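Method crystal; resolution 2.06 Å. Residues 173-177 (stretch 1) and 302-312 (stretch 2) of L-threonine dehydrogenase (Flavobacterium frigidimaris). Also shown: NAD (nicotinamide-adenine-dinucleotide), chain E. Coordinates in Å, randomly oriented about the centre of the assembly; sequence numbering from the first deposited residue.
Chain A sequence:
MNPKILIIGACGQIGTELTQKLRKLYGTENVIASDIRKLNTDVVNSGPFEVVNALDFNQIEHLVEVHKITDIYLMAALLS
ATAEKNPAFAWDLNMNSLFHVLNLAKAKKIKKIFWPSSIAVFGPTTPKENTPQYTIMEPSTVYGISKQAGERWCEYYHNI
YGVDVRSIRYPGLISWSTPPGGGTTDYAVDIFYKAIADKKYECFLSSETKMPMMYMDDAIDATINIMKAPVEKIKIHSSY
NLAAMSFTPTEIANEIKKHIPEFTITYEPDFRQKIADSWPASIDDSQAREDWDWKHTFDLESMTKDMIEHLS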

# COMPACT_ATOMS: atom_id res chain seq x y z
N LEU A 173 0.33 -22.14 -3.04
CA LEU A 173 0.84 -23.10 -4.03
C LEU A 173 1.38 -24.41 -3.45
O LEU A 173 2.02 -24.43 -2.40
CB LEU A 173 1.92 -22.45 -4.90
CG LEU A 173 1.54 -21.20 -5.69
CD1 LEU A 173 2.65 -20.89 -6.69
CD2 LEU A 173 0.22 -21.41 -6.42
N ILE A 174 1.14 -25.50 -4.18
CA ILE A 174 1.55 -26.83 -3.76
C ILE A 174 2.47 -27.50 -4.79
O ILE A 174 2.15 -27.56 -5.97
CB ILE A 174 0.29 -27.70 -3.55
CG1 ILE A 174 -0.61 -27.03 -2.50
CG2 ILE A 174 0.68 -29.11 -3.10
CD1 ILE A 174 -2.08 -27.40 -2.59
N SER A 175 3.62 -27.99 -4.33
CA SER A 175 4.57 -28.64 -5.23
C SER A 175 5.33 -29.78 -4.57
O SER A 175 5.33 -29.92 -3.35
CB SER A 175 5.57 -27.62 -5.76
OG SER A 175 6.41 -27.16 -4.72
N TRP A 176 5.99 -30.58 -5.40
CA TRP A 176 6.76 -31.74 -4.96
C TRP A 176 8.26 -31.64 -5.22
O TRP A 176 9.04 -32.40 -4.64
CB TRP A 176 6.24 -32.99 -5.68
CG TRP A 176 6.23 -32.83 -7.18
CD1 TRP A 176 5.18 -32.42 -7.95
CD2 TRP A 176 7.34 -32.99 -8.06
NE1 TRP A 176 5.57 -32.31 -9.27
CE2 TRP A 176 6.90 -32.65 -9.36
CE3 TRP A 176 8.68 -33.38 -7.89
CZ2 TRP A 176 7.74 -32.70 -10.48
CZ3 TRP A 176 9.52 -33.42 -9.00
CH2 TRP A 176 9.04 -33.08 -10.28
N SER A 177 8.68 -30.72 -6.08
CA SER A 177 10.11 -30.60 -6.42
C SER A 177 11.01 -29.81 -5.47
O SER A 177 12.20 -30.11 -5.37
CB SER A 177 10.27 -30.03 -7.83
OG SER A 177 9.78 -28.71 -7.90
PA NAD E . 10.78 -19.17 -2.12
O1A NAD E . 10.62 -20.65 -2.21
O2A NAD E . 10.99 -18.63 -0.76
O5B NAD E . 11.86 -18.66 -3.16
C5B NAD E . 12.46 -17.40 -3.03
C4B NAD E . 13.82 -17.43 -3.69
O4B NAD E . 14.32 -16.09 -3.70
C3B NAD E . 14.82 -18.31 -2.90
O3B NAD E . 15.46 -19.28 -3.76
C2B NAD E . 15.78 -17.29 -2.29
O2B NAD E . 17.09 -17.79 -2.14
C1B NAD E . 15.68 -16.13 -3.30
N9A NAD E . 16.15 -14.85 -2.74
C8A NAD E . 15.87 -14.35 -1.47
N7A NAD E . 16.50 -13.17 -1.35
C5A NAD E . 17.14 -12.92 -2.52
C6A NAD E . 17.96 -11.88 -2.91
N6A NAD E . 18.28 -10.93 -2.06
N1A NAD E . 18.51 -11.90 -4.16
C2A NAD E . 18.26 -12.94 -5.04
N3A NAD E . 17.47 -14.01 -4.66
C4A NAD E . 16.93 -13.98 -3.39
O3 NAD E . 9.43 -18.46 -2.63
PN NAD E . 8.39 -18.94 -3.78
O1N NAD E . 9.08 -19.47 -5.00
O2N NAD E . 7.33 -19.70 -3.07
O5D NAD E . 7.71 -17.52 -4.18
C5D NAD E . 8.22 -16.75 -5.28
C4D NAD E . 7.31 -15.50 -5.47
O4D NAD E . 5.96 -15.90 -5.58
C3D NAD E . 7.34 -14.53 -4.28
O3D NAD E . 7.18 -13.21 -4.77
C2D NAD E . 6.09 -14.88 -3.51
O2D NAD E . 5.75 -13.79 -2.69
C1D NAD E . 5.11 -15.23 -4.62
N1N NAD E . 4.02 -16.08 -4.10
C2N NAD E . 4.29 -17.38 -3.72
C3N NAD E . 3.26 -18.17 -3.22
C7N NAD E . 3.49 -19.63 -2.91
O7N NAD E . 2.41 -20.29 -2.36
N7N NAD E . 4.68 -20.23 -3.11
C4N NAD E . 1.96 -17.65 -3.09
C5N NAD E . 1.70 -16.34 -3.51
C6N NAD E . 2.73 -15.55 -3.99
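Stretch 2 302-312: SMTKDMIEHLS

Stretch 2 is the last helix of the chain: residues 302-311 are helical, the helix having begun earlier, and the phi/psi pairs from Ser302 to His310 cluster near -65/-40. The i to i+4 backbone hydrogen bonds confirm the assignment, from Asp306 N to Ser302 O at 3.1 Å through Leu311 N to Met307 O at 2.9 Å. Stretch 1 is extended at Leu173 and Ile174, the end of a strand, and continues as loop through Ser177. The two segments run in the same general sense, since the nearest CA pairs advance together: Ile174 CA lies 8.6 Å from Met303 CA, and Trp176 CA lies 6.3 Å from Met307 CA. The narrowing of these separations means that the backbones converge toward the tryptophan. Together the stretches bury 400 Å², and no direct hydrogen bond joins them, so the contact rests on packing, one aromatic stack and a water.

Leu173 takes no part in the contact. Its CA-to-CB bond points away from the helix, and its side chain makes no contact with stretch 2. Its backbone serves the cofactor instead: Leu173 N donates to NAD O7N at 2.9 Å with an N-H...acceptor angle of 155°.

The alternation of the strand turns Ile174 toward the helix, where it meets two methionines one helical turn apart. Ile174 CD1 lies 3.3 Å from Met303 CE, a tight apolar contact, and Ile174 CG2 lies 3.8 Å from Met307 CE. Met303 points its CA-to-CB bond toward stretch 1, whereas that of Met307 is sideways; the m, m, m rotamer of Met307 nevertheless brings the end of its side chain nearer.

Ser175 points away again, so its contribution comes from the backbone, with Ser175 O 3.2 Å from Met307 CE. The methyl group of Met307 thus fits against both the isoleucine side chain and the following carbonyl.

Trp176 supplies the largest covered area, 123 Å², and faces the helix with chi1 at 54° (p). Its five-membered ring stacks face to face on the His310 ring: the centroids are 3.5 Å apart and the planes differ by just 7°. The closest atoms, Trp176 CZ2 and His310 CE1, are 3.2 Å apart, and His310 CB adds a CH-pi contact 3.8 Å from the centroid of the Trp176 five-membered ring. Met307 SD instead lies at the ring edge, 5.2 Å from that centroid and 90° off the normal, while it packs 3.8 Å from Trp176 CB. Farther along the helix, Leu311 CG approaches Trp176 CB to 4.1 Å. The indole nitrogen is linked to the helix indirectly: water 1 accepts from Trp176 NE1 at 3.0 Å and lies 2.8 Å from Asp306 OD1, within hydrogen-bonding reach of an acceptor, while Trp176 NE1 and Asp306 OD1 are themselves 4.2 Å apart.

Ser177 lies beyond the contact, its CA-to-CB bond sideways.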

# COMPACT_ATOMS: atom_id res chain seq x y z
N SER A 302 -7.07 -34.65 -8.48
CA SER A 302 -5.98 -34.85 -9.43
C SER A 302 -4.63 -34.36 -8.89
O SER A 302 -3.59 -34.92 -9.23
CB SER A 302 -6.29 -34.17 -10.77
OG SER A 302 -6.61 -32.80 -10.61
N MET A 303 -4.65 -33.33 -8.06
CA MET A 303 -3.40 -32.84 -7.49
C MET A 303 -2.86 -33.82 -6.46
O MET A 303 -1.66 -34.10 -6.43
CB MET A 303 -3.59 -31.48 -6.83
CG MET A 303 -2.38 -31.08 -5.99
SD MET A 303 -2.60 -29.56 -5.11
CE MET A 303 -3.64 -30.12 -3.73
N THR A 304 -3.75 -34.34 -5.62
CA THR A 304 -3.34 -35.29 -4.59
C THR A 304 -2.71 -36.52 -5.24
O THR A 304 -1.68 -37.02 -4.78
CB THR A 304 -4.55 -35.74 -3.73
OG1 THR A 304 -5.06 -34.60 -3.01
CG2 THR A 304 -4.12 -36.80 -2.72
N LYS A 305 -3.33 -37.01 -6.31
CA LYS A 305 -2.82 -38.18 -7.01
C LYS A 305 -1.42 -37.90 -7.54
O LYS A 305 -0.49 -38.68 -7.31
CB LYS A 305 -3.74 -38.54 -8.18
CG LYS A 305 -3.25 -39.72 -9.01
CD LYS A 305 -4.16 -39.96 -10.21
CE LYS A 305 -3.71 -41.17 -11.01
NZ LYS A 305 -4.49 -41.32 -12.27
N ASP A 306 -1.28 -36.78 -8.25
CA ASP A 306 0.00 -36.38 -8.84
C ASP A 306 1.10 -36.16 -7.79
O ASP A 306 2.26 -36.49 -8.03
CB ASP A 306 -0.19 -35.12 -9.68
CG ASP A 306 0.95 -34.89 -10.66
OD1 ASP A 306 1.93 -34.22 -10.30
OD2 ASP A 306 0.85 -35.41 -11.80
N MET A 307 0.73 -35.61 -6.64
CA MET A 307 1.71 -35.39 -5.57
C MET A 307 2.23 -36.72 -5.04
O MET A 307 3.44 -36.94 -4.93
CB MET A 307 1.09 -34.59 -4.41
CG MET A 307 1.03 -33.08 -4.63
SD MET A 307 2.66 -32.29 -4.69
CE MET A 307 3.00 -32.09 -2.93
N ILE A 308 1.30 -37.61 -4.71
CA ILE A 308 1.67 -38.92 -4.18
C ILE A 308 2.51 -39.72 -5.18
O ILE A 308 3.42 -40.45 -4.80
CB ILE A 308 0.41 -39.70 -3.75
CG1 ILE A 308 -0.22 -38.98 -2.55
CG2 ILE A 308 0.77 -41.14 -3.38
CD1 ILE A 308 -1.56 -39.52 -2.13
N GLU A 309 2.21 -39.58 -6.47
CA GLU A 309 2.98 -40.30 -7.48
C GLU A 309 4.41 -39.78 -7.50
O GLU A 309 5.36 -40.55 -7.59
CB GLU A 309 2.36 -40.12 -8.87
CG GLU A 309 1.01 -40.78 -9.05
CD GLU A 309 0.56 -40.79 -10.50
OE1 GLU A 309 0.56 -39.71 -11.13
OE2 GLU A 309 0.21 -41.87 -11.01
N HIS A 310 4.56 -38.46 -7.40
CA HIS A 310 5.89 -37.86 -7.39
C HIS A 310 6.68 -38.15 -6.12
O HIS A 310 7.90 -38.30 -6.15
CB HIS A 310 5.78 -36.34 -7.57
CG HIS A 310 5.64 -35.90 -8.99
ND1 HIS A 310 6.71 -35.88 -9.87
CD2 HIS A 310 4.56 -35.49 -9.70
CE1 HIS A 310 6.29 -35.48 -11.05
NE2 HIS A 310 4.99 -35.23 -10.98
N LEU A 311 5.97 -38.26 -4.99
CA LEU A 311 6.63 -38.49 -3.72
C LEU A 311 6.67 -39.92 -3.18
O LEU A 311 7.28 -40.15 -2.14
CB LEU A 311 6.02 -37.56 -2.67
CG LEU A 311 6.23 -36.06 -2.97
CD1 LEU A 311 5.46 -35.21 -1.97
CD2 LEU A 311 7.72 -35.74 -2.91
N SER A 312 6.06 -40.87 -3.88
CA SER A 312 6.07 -42.25 -3.41
C SER A 312 6.00 -43.30 -4.51
O SER A 312 6.34 -42.99 -5.67
CB SER A 312 4.92 -42.48 -2.42
OG SER A 312 3.67 -42.25 -3.04
OXT SER A 312 5.62 -44.45 -4.19
O HOH W 1 3.49 -32.20 -11.43